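PDB 5E09: cellulase from Bacillus sp. BG-CS10, which probably hydrolyses internal beta-1,4-glucosidic linkages of cellulose, as a halophilic family 5 glycoside hydrolase with a family 46 carbohydrate-binding module. Local coordinates for residues Q286-H298 with D325-R339. Sequence-based numbering, arbitrary orientation.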
ATOM      1  N   GLN A 286     -11.922   4.255   4.548  1.00 35.16           N
ATOM      2  CA  GLN A 286     -10.946   4.809   5.491  1.00 37.46           C
ATOM      3  C   GLN A 286     -10.744   3.992   6.778  1.00 33.13           C
ATOM      4  O   GLN A 286      -9.607   3.671   7.150  1.00 40.26           O
ATOM      5  CB  GLN A 286     -11.346   6.246   5.850  1.00 31.36           C
ATOM      6  CG  GLN A 286     -10.313   7.007   6.669  1.00 39.82           C
ATOM      7  CD  GLN A 286      -9.039   7.339   5.891  1.00 54.09           C
ATOM      8  OE1 GLN A 286      -8.851   6.908   4.747  1.00 48.93           O
ATOM      9  NE2 GLN A 286      -8.163   8.122   6.514  1.00 34.84           N
ATOM     10  N   GLY A 287     -11.838   3.649   7.451  1.00 34.67           N
ATOM     11  CA  GLY A 287     -11.750   2.890   8.687  1.00 39.29           C
ATOM     12  C   GLY A 287     -11.113   1.527   8.491  1.00 37.28           C
ATOM     13  O   GLY A 287     -10.303   1.066   9.308  1.00 38.75           O
ATOM     14  N   GLU A 288     -11.476   0.884   7.387  1.00 40.85           N
ATOM     15  CA  GLU A 288     -10.951  -0.436   7.060  1.00 40.61           C
ATOM     16  C   GLU A 288      -9.459  -0.359   6.720  1.00 40.04           C
ATOM     17  O   GLU A 288      -8.676  -1.233   7.113  1.00 36.74           O
ATOM     18  CB  GLU A 288     -11.751  -1.042   5.906  1.00 41.63           C
ATOM     19  CG  GLU A 288     -13.242  -1.172   6.201  1.00 31.23           C
ATOM     20  CD  GLU A 288     -13.527  -1.993   7.457  1.00 46.79           C
ATOM     21  OE1 GLU A 288     -13.044  -3.139   7.554  1.00 54.06           O
ATOM     22  OE2 GLU A 288     -14.237  -1.490   8.354  1.00 53.63           O
ATOM     23  N   LYS A 289      -9.071   0.700   6.012  1.00 29.28           N
ATOM     24  CA  LYS A 289      -7.664   0.961   5.714  1.00 37.00           C
ATOM     25  C   LYS A 289      -6.844   1.092   7.006  1.00 39.32           C
ATOM     26  O   LYS A 289      -5.822   0.403   7.195  1.00 38.93           O
ATOM     27  CB  LYS A 289      -7.527   2.231   4.865  1.00 28.08           C
ATOM     28  CG  LYS A 289      -6.093   2.698   4.660  1.00 40.42           C
ATOM     29  CD  LYS A 289      -6.022   4.194   4.374  1.00 36.89           C
ATOM     30  CE  LYS A 289      -6.927   4.576   3.215  1.00 58.86           C
ATOM     31  NZ  LYS A 289      -6.964   6.050   3.030  1.00 59.78           N
ATOM     32  N   LEU A 290      -7.305   1.977   7.893  1.00 41.02           N
ATOM     33  CA  LEU A 290      -6.655   2.174   9.190  1.00 33.86           C
ATOM     34  C   LEU A 290      -6.525   0.866   9.975  1.00 36.80           C
ATOM     35  O   LEU A 290      -5.451   0.547  10.495  1.00 39.62           O
ATOM     36  CB  LEU A 290      -7.424   3.199  10.022  1.00 35.60           C
ATOM     37  CG  LEU A 290      -7.542   4.610   9.446  1.00 38.75           C
ATOM     38  CD1 LEU A 290      -8.441   5.471  10.318  1.00 39.74           C
ATOM     39  CD2 LEU A 290      -6.171   5.245   9.292  1.00 31.17           C
ATOM     40  N   LYS A 291      -7.614   0.106  10.053  1.00 34.02           N
ATOM     41  CA  LYS A 291      -7.570  -1.168  10.768  1.00 39.78           C
ATOM     42  C   LYS A 291      -6.547  -2.138  10.154  1.00 42.91           C
ATOM     43  O   LYS A 291      -5.817  -2.841  10.880  1.00 41.30           O
ATOM     44  CB  LYS A 291      -8.964  -1.798  10.813  1.00 43.11           C
ATOM     45  CG  LYS A 291      -9.907  -1.102  11.804  1.00 48.94           C
ATOM     46  CD  LYS A 291     -11.238  -1.841  11.958  1.00 42.33           C
ATOM     47  CE  LYS A 291     -12.130  -1.632  10.752  1.00 38.20           C
ATOM     48  NZ  LYS A 291     -13.497  -2.190  10.966  1.00 43.81           N
ATOM     49  N   PHE A 292      -6.476  -2.154   8.823  1.00 45.52           N
ATOM     50  CA  PHE A 292      -5.500  -2.994   8.139  1.00 40.06           C
ATOM     51  C   PHE A 292      -4.085  -2.636   8.575  1.00 40.63           C
ATOM     52  O   PHE A 292      -3.326  -3.501   9.023  1.00 36.84           O
ATOM     53  CB  PHE A 292      -5.617  -2.869   6.616  1.00 38.50           C
ATOM     54  CG  PHE A 292      -4.506  -3.564   5.870  1.00 37.27           C
ATOM     55  CD1 PHE A 292      -4.592  -4.916   5.572  1.00 43.54           C
ATOM     56  CD2 PHE A 292      -3.369  -2.871   5.483  1.00 31.22           C
ATOM     57  CE1 PHE A 292      -3.564  -5.566   4.895  1.00 34.63           C
ATOM     58  CE2 PHE A 292      -2.340  -3.513   4.813  1.00 37.96           C
ATOM     59  CZ  PHE A 292      -2.439  -4.865   4.521  1.00 32.79           C
ATOM     60  N   PHE A 293      -3.722  -1.363   8.442  1.00 40.13           N
ATOM     61  CA  PHE A 293      -2.349  -0.973   8.765  1.00 43.13           C
ATOM     62  C   PHE A 293      -2.013  -1.147  10.250  1.00 42.65           C
ATOM     63  O   PHE A 293      -0.887  -1.528  10.592  1.00 45.02           O
ATOM     64  CB  PHE A 293      -2.087   0.462   8.307  1.00 31.77           C
ATOM     65  CG  PHE A 293      -1.848   0.575   6.825  1.00 38.75           C
ATOM     66  CD1 PHE A 293      -0.588   0.334   6.295  1.00 34.21           C
ATOM     67  CD2 PHE A 293      -2.885   0.889   5.959  1.00 42.73           C
ATOM     68  CE1 PHE A 293      -0.355   0.417   4.925  1.00 35.32           C
ATOM     69  CE2 PHE A 293      -2.662   0.978   4.583  1.00 43.90           C
ATOM     70  CZ  PHE A 293      -1.392   0.740   4.068  1.00 35.51           C
ATOM     71  N   GLU A 294      -2.985  -0.903  11.127  1.00 44.50           N
ATOM     72  CA  GLU A 294      -2.777  -1.108  12.565  1.00 48.74           C
ATOM     73  C   GLU A 294      -2.453  -2.578  12.867  1.00 40.01           C
ATOM     74  O   GLU A 294      -1.469  -2.900  13.557  1.00 39.82           O
ATOM     75  CB  GLU A 294      -4.016  -0.658  13.353  1.00 47.62           C
ATOM     76  CG  GLU A 294      -3.816  -0.534  14.866  1.00 43.02           C
ATOM     77  CD  GLU A 294      -4.015  -1.844  15.602  1.00 49.24           C
ATOM     78  OE1 GLU A 294      -4.794  -2.698  15.114  1.00 40.43           O
ATOM     79  OE2 GLU A 294      -3.387  -2.021  16.670  1.00 46.47           O
ATOM     80  N   PHE A 295      -3.290  -3.466  12.338  1.00 39.46           N
ATOM     81  CA  PHE A 295      -3.084  -4.901  12.497  1.00 44.26           C
ATOM     82  C   PHE A 295      -1.715  -5.348  11.954  1.00 37.51           C
ATOM     83  O   PHE A 295      -0.906  -5.982  12.661  1.00 41.75           O
ATOM     84  CB  PHE A 295      -4.217  -5.643  11.793  1.00 35.72           C
ATOM     85  CG  PHE A 295      -4.276  -7.105  12.100  1.00 41.98           C
ATOM     86  CD1 PHE A 295      -4.947  -7.565  13.221  1.00 44.17           C
ATOM     87  CD2 PHE A 295      -3.684  -8.025  11.255  1.00 35.27           C
ATOM     88  CE1 PHE A 295      -5.014  -8.923  13.500  1.00 52.94           C
ATOM     89  CE2 PHE A 295      -3.747  -9.379  11.524  1.00 45.60           C
ATOM     90  CZ  PHE A 295      -4.413  -9.831  12.647  1.00 44.10           C
ATOM     91  N   LEU A 296      -1.459  -4.990  10.699  1.00 42.16           N
ATOM     92  CA  LEU A 296      -0.209  -5.340  10.028  1.00 42.82           C
ATOM     93  C   LEU A 296       1.025  -4.922  10.824  1.00 41.21           C
ATOM     94  O   LEU A 296       1.921  -5.740  11.077  1.00 38.20           O
ATOM     95  CB  LEU A 296      -0.153  -4.700   8.637  1.00 36.52           C
ATOM     96  CG  LEU A 296       1.158  -4.905   7.869  1.00 42.53           C
ATOM     97  CD1 LEU A 296       1.439  -6.390   7.666  1.00 32.67           C
ATOM     98  CD2 LEU A 296       1.142  -4.171   6.532  1.00 37.30           C
ATOM     99  N   ILE A 297       1.084  -3.651  11.216  1.00 39.78           N
ATOM    100  CA  ILE A 297       2.284  -3.173  11.892  1.00 45.87           C
ATOM    101  C   ILE A 297       2.412  -3.796  13.291  1.00 43.44           C
ATOM    102  O   ILE A 297       3.529  -4.075  13.743  1.00 37.40           O
ATOM    103  CB  ILE A 297       2.313  -1.639  11.960  1.00 37.43           C
ATOM    104  CG1 ILE A 297       2.464  -1.082  10.543  1.00 33.27           C
ATOM    105  CG2 ILE A 297       3.476  -1.157  12.823  1.00 32.17           C
ATOM    106  CD1 ILE A 297       2.339   0.418  10.441  1.00 39.60           C
ATOM    107  N   HIS A 298       1.285  -4.059  13.954  1.00 34.92           N
ATOM    108  CA  HIS A 298       1.348  -4.813  15.205  1.00 37.17           C
ATOM    109  C   HIS A 298       2.069  -6.144  15.003  1.00 54.34           C
ATOM    110  O   HIS A 298       3.005  -6.480  15.746  1.00 47.98           O
ATOM    111  CB  HIS A 298      -0.044  -5.075  15.775  1.00 41.25           C
ATOM    112  CG  HIS A 298      -0.057  -6.071  16.895  1.00 52.21           C
ATOM    113  ND1 HIS A 298       0.796  -5.988  17.973  1.00 51.11           N
ATOM    114  CD2 HIS A 298      -0.826  -7.167  17.105  1.00 49.59           C
ATOM    115  CE1 HIS A 298       0.557  -6.992  18.800  1.00 42.56           C
ATOM    116  NE2 HIS A 298      -0.423  -7.722  18.296  1.00 41.45           N
ATOM    117  N   ASP A 325      -3.102  12.567   4.044  1.00 40.45           N
ATOM    118  CA  ASP A 325      -4.057  11.974   4.972  1.00 41.62           C
ATOM    119  C   ASP A 325      -3.421  11.860   6.358  1.00 42.05           C
ATOM    120  O   ASP A 325      -2.769  10.862   6.674  1.00 43.53           O
ATOM    121  CB  ASP A 325      -4.513  10.604   4.452  1.00 42.34           C
ATOM    122  CG  ASP A 325      -5.602   9.966   5.308  1.00 49.57           C
ATOM    123  OD1 ASP A 325      -5.697  10.268   6.516  1.00 45.71           O
ATOM    124  OD2 ASP A 325      -6.365   9.137   4.764  1.00 45.93           O
ATOM    125  N   GLN A 326      -3.634  12.883   7.182  1.00 45.31           N
ATOM    126  CA  GLN A 326      -3.004  12.976   8.495  1.00 40.09           C
ATOM    127  C   GLN A 326      -3.455  11.873   9.440  1.00 38.78           C
ATOM    128  O   GLN A 326      -2.673  11.387  10.258  1.00 45.06           O
ATOM    129  CB  GLN A 326      -3.297  14.341   9.122  1.00 43.08           C
ATOM    130  CG  GLN A 326      -2.513  14.616  10.388  1.00 39.82           C
ATOM    131  CD  GLN A 326      -1.026  14.789  10.126  1.00 53.72           C
ATOM    132  OE1 GLN A 326      -0.621  15.462   9.172  1.00 45.24           O
ATOM    133  NE2 GLN A 326      -0.203  14.175  10.975  1.00 41.72           N
ATOM    134  N   GLU A 327      -4.725  11.497   9.336  1.00 39.12           N
ATOM    135  CA  GLU A 327      -5.296  10.423  10.141  1.00 41.92           C
ATOM    136  C   GLU A 327      -4.528   9.117   9.909  1.00 42.06           C
ATOM    137  O   GLU A 327      -4.145   8.413  10.855  1.00 43.79           O
ATOM    138  CB  GLU A 327      -6.783  10.262   9.794  1.00 47.49           C
ATOM    139  CG  GLU A 327      -7.571   9.284  10.650  1.00 41.99           C
ATOM    140  CD  GLU A 327      -9.051   9.275  10.289  1.00 49.40           C
ATOM    141  OE1 GLU A 327      -9.891   9.209  11.205  1.00 67.82           O
ATOM    142  OE2 GLU A 327      -9.376   9.341   9.084  1.00 52.48           O
ATOM    143  N   PHE A 328      -4.297   8.828   8.630  1.00 39.38           N
ATOM    144  CA  PHE A 328      -3.526   7.673   8.171  1.00 46.59           C
ATOM    145  C   PHE A 328      -2.129   7.630   8.798  1.00 41.68           C
ATOM    146  O   PHE A 328      -1.753   6.644   9.460  1.00 44.10           O
ATOM    147  CB  PHE A 328      -3.448   7.712   6.633  1.00 51.75           C
ATOM    148  CG  PHE A 328      -2.597   6.637   6.018  1.00 42.33           C
ATOM    149  CD1 PHE A 328      -2.693   5.320   6.433  1.00 45.96           C
ATOM    150  CD2 PHE A 328      -1.725   6.944   4.990  1.00 42.22           C
ATOM    151  CE1 PHE A 328      -1.917   4.336   5.853  1.00 43.92           C
ATOM    152  CE2 PHE A 328      -0.943   5.963   4.404  1.00 48.23           C
ATOM    153  CZ  PHE A 328      -1.043   4.655   4.837  1.00 42.60           C
ATOM    154  N   HIS A 329      -1.365   8.702   8.613  1.00 35.59           N
ATOM    155  CA  HIS A 329      -0.013   8.722   9.148  1.00 47.41           C
ATOM    156  C   HIS A 329       0.015   8.690  10.670  1.00 49.45           C
ATOM    157  O   HIS A 329       0.939   8.131  11.259  1.00 47.06           O
ATOM    158  CB  HIS A 329       0.768   9.939   8.675  1.00 49.02           C
ATOM    159  CG  HIS A 329       2.172   9.959   9.193  1.00 61.81           C
ATOM    160  ND1 HIS A 329       2.569  10.767  10.234  1.00 68.41           N
ATOM    161  CD2 HIS A 329       3.253   9.216   8.851  1.00 58.53           C
ATOM    162  CE1 HIS A 329       3.850  10.549  10.491  1.00 73.31           C
ATOM    163  NE2 HIS A 329       4.285   9.614   9.667  1.00 69.77           N
ATOM    164  N   ASN A 330      -0.976   9.302  11.310  1.00 38.38           N
ATOM    165  CA  ASN A 330      -1.073   9.214  12.759  1.00 46.27           C
ATOM    166  C   ASN A 330      -1.254   7.764  13.180  1.00 39.66           C
ATOM    167  O   ASN A 330      -0.686   7.330  14.182  1.00 45.56           O
ATOM    168  CB  ASN A 330      -2.224  10.070  13.299  1.00 37.96           C
ATOM    169  CG  ASN A 330      -1.891  11.553  13.317  1.00 48.76           C
ATOM    170  OD1 ASN A 330      -0.798  11.967  12.923  1.00 51.32           O
ATOM    171  ND2 ASN A 330      -2.841  12.362  13.767  1.00 45.56           N
HETATM  172  N   MSE A 331      -2.039   7.012  12.413  1.00 41.49           N
HETATM  173  CA  MSE A 331      -2.231   5.598  12.727  1.00 37.04           C
HETATM  174  C   MSE A 331      -0.926   4.810  12.559  1.00 41.59           C
HETATM  175  O   MSE A 331      -0.607   3.945  13.385  1.00 33.63           O
HETATM  176  CB  MSE A 331      -3.338   4.989  11.860  1.00 39.86           C
HETATM  177  CG  MSE A 331      -3.603   3.517  12.162  1.00 58.35           C
HETATM  178 SE   MSE A 331      -3.978   3.174  14.061  0.73 50.72          SE
HETATM  179  CE  MSE A 331      -5.920   3.012  13.955  1.00 47.69           C
ATOM    180  N   LEU A 332      -0.171   5.111  11.502  1.00 42.52           N
ATOM    181  CA  LEU A 332       1.138   4.471  11.322  1.00 44.64           C
ATOM    182  C   LEU A 332       2.077   4.781  12.494  1.00 45.40           C
ATOM    183  O   LEU A 332       2.676   3.879  13.097  1.00 40.19           O
ATOM    184  CB  LEU A 332       1.792   4.924  10.012  1.00 38.68           C
ATOM    185  CG  LEU A 332       1.060   4.706   8.687  1.00 44.95           C
ATOM    186  CD1 LEU A 332       1.923   5.215   7.543  1.00 40.03           C
ATOM    187  CD2 LEU A 332       0.677   3.236   8.476  1.00 32.47           C
ATOM    188  N   LYS A 333       2.193   6.071  12.799  1.00 45.13           N
ATOM    189  CA  LYS A 333       3.060   6.580  13.857  1.00 42.24           C
ATOM    190  C   LYS A 333       2.730   5.931  15.189  1.00 43.79           C
ATOM    191  O   LYS A 333       3.623   5.478  15.911  1.00 46.93           O
ATOM    192  CB  LYS A 333       2.920   8.100  13.955  1.00 47.21           C
ATOM    193  CG  LYS A 333       4.033   8.802  14.710  1.00 53.15           C
ATOM    194  CD  LYS A 333       3.903  10.312  14.545  1.00 63.41           C
ATOM    195  CE  LYS A 333       5.179  11.038  14.936  1.00 84.51           C
ATOM    196  NZ  LYS A 333       5.225  12.416  14.362  1.00 80.56           N
ATOM    197  N   ALA A 334       1.440   5.881  15.505  1.00 37.54           N
ATOM    198  CA  ALA A 334       0.975   5.217  16.717  1.00 40.25           C
ATOM    199  C   ALA A 334       1.359   3.740  16.704  1.00 42.09           C
ATOM    200  O   ALA A 334       1.806   3.191  17.716  1.00 47.11           O
ATOM    201  CB  ALA A 334      -0.536   5.372  16.866  1.00 32.98           C
ATOM    202  N   SER A 335       1.192   3.100  15.551  1.00 38.53           N
ATOM    203  CA  SER A 335       1.465   1.672  15.441  1.00 36.84           C
ATOM    204  C   SER A 335       2.949   1.336  15.601  1.00 35.06           C
ATOM    205  O   SER A 335       3.286   0.213  15.978  1.00 37.86           O
ATOM    206  CB  SER A 335       0.942   1.139  14.108  1.00 42.52           C
ATOM    207  OG  SER A 335      -0.451   1.386  13.989  1.00 48.24           O
ATOM    208  N   TRP A 336       3.834   2.295  15.320  1.00 29.92           N
ATOM    209  CA  TRP A 336       5.263   2.089  15.577  1.00 39.34           C
ATOM    210  C   TRP A 336       5.539   1.772  17.046  1.00 49.64           C
ATOM    211  O   TRP A 336       6.491   1.057  17.360  1.00 46.76           O
ATOM    212  CB  TRP A 336       6.094   3.315  15.192  1.00 34.04           C
ATOM    213  CG  TRP A 336       5.967   3.750  13.782  1.00 37.77           C
ATOM    214  CD1 TRP A 336       5.534   3.005  12.722  1.00 40.47           C
ATOM    215  CD2 TRP A 336       6.285   5.045  13.262  1.00 40.56           C
ATOM    216  NE1 TRP A 336       5.560   3.762  11.573  1.00 38.88           N
ATOM    217  CE2 TRP A 336       6.013   5.015  11.878  1.00 37.13           C
ATOM    218  CE3 TRP A 336       6.769   6.224  13.834  1.00 44.70           C
ATOM    219  CZ2 TRP A 336       6.212   6.124  11.061  1.00 38.20           C
ATOM    220  CZ3 TRP A 336       6.966   7.324  13.017  1.00 42.74           C
ATOM    221  CH2 TRP A 336       6.687   7.265  11.646  1.00 45.54           C
ATOM    222  N   GLU A 337       4.716   2.316  17.943  1.00 42.43           N
ATOM    223  CA  GLU A 337       4.948   2.155  19.380  1.00 46.72           C
ATOM    224  C   GLU A 337       4.072   1.076  20.022  1.00 54.64           C
ATOM    225  O   GLU A 337       4.473   0.445  21.003  1.00 49.75           O
ATOM    226  CB  GLU A 337       4.740   3.486  20.106  1.00 44.17           C
ATOM    227  CG  GLU A 337       5.033   3.424  21.596  1.00 67.00           C
ATOM    228  CD  GLU A 337       4.865   4.772  22.288  1.00 99.85           C
ATOM    229  OE1 GLU A 337       4.482   5.749  21.602  1.00 84.95           O
ATOM    230  OE2 GLU A 337       5.123   4.854  23.513  1.00 88.61           O
ATOM    231  N   GLY A 338       2.881   0.861  19.477  1.00 38.54           N
ATOM    232  CA  GLY A 338       1.968  -0.092  20.076  1.00 31.83           C
ATOM    233  C   GLY A 338       0.593  -0.043  19.456  1.00 37.34           C
ATOM    234  O   GLY A 338       0.329   0.748  18.553  1.00 41.26           O
ATOM    235  N   ARG A 339      -0.293  -0.894  19.955  1.00 40.06           N
ATOM    236  CA  ARG A 339      -1.615  -1.056  19.362  1.00 46.20           C
ATOM    237  C   ARG A 339      -2.553   0.115  19.650  1.00 44.00           C
ATOM    238  O   ARG A 339      -2.505   0.711  20.727  1.00 53.75           O
ATOM    239  CB  ARG A 339      -2.249  -2.361  19.853  1.00 34.97           C
ATOM    240  CG  ARG A 339      -1.441  -3.599  19.490  1.00 43.72           C
ATOM    241  CD  ARG A 339      -2.339  -4.804  19.248  1.00 45.44           C
ATOM    242  NE  ARG A 339      -3.223  -4.606  18.100  1.00 37.94           N
ATOM    243  CZ  ARG A 339      -4.114  -5.502  17.687  1.00 52.82           C
ATOM    244  NH1 ARG A 339      -4.239  -6.658  18.329  1.00 38.98           N
ATOM    245  NH2 ARG A 339      -4.880  -5.243  16.634  1.00 49.70           N
TER
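Arg339 grips the carboxylate of Glu294 side-on: NE meets OE2 and NH2 meets OE1, each at 3.0 Å, nearly straight, within the guanidinium plane and on syn lone pairs. Glu294 OE2 also accepts from Ser340 N. The same guanidinium lies flat on the His298 ring, planes 11° apart, while Arg339 CD sits 3.4 Å from the ring centroid in a CH-pi contact. With an alanine here, the buried Glu294 carboxylate would probably lose its countercharge and the His298 ring the group stacked on it. At the other end, Gln286 NE2 gives two hydrogen bonds, to Asp325 OD2 (2.7 Å, syn lone pair) and to Glu327 OE2 (3.1 Å), met on its anti side and tilted from the carboxylate plane. Asp325 also N-caps helix 326-337 through OD1 to Phe328 N, and Lys289 NZ forms a longer salt bridge with Asp325 OD2 at 3.6 Å. Between these polar ends, Phe328 swings out with CG anti to its backbone N (chi1 176°) and drives its edge into a face of Phe293, centroids 5.0 Å apart. Leu332 CD2 rests against both Phe293 CD1 and Ile297 CD1, and Leu290 CD2 packs on Met331 CB, 3.8 Å away. The axes run nearly parallel, crossing at -22°, as expected of neighbouring outer helices of a TIM barrel: helix 286-302 links strands 267-272 and 306-311, and helix 326-337 comes after 306-311, the last barrel strand.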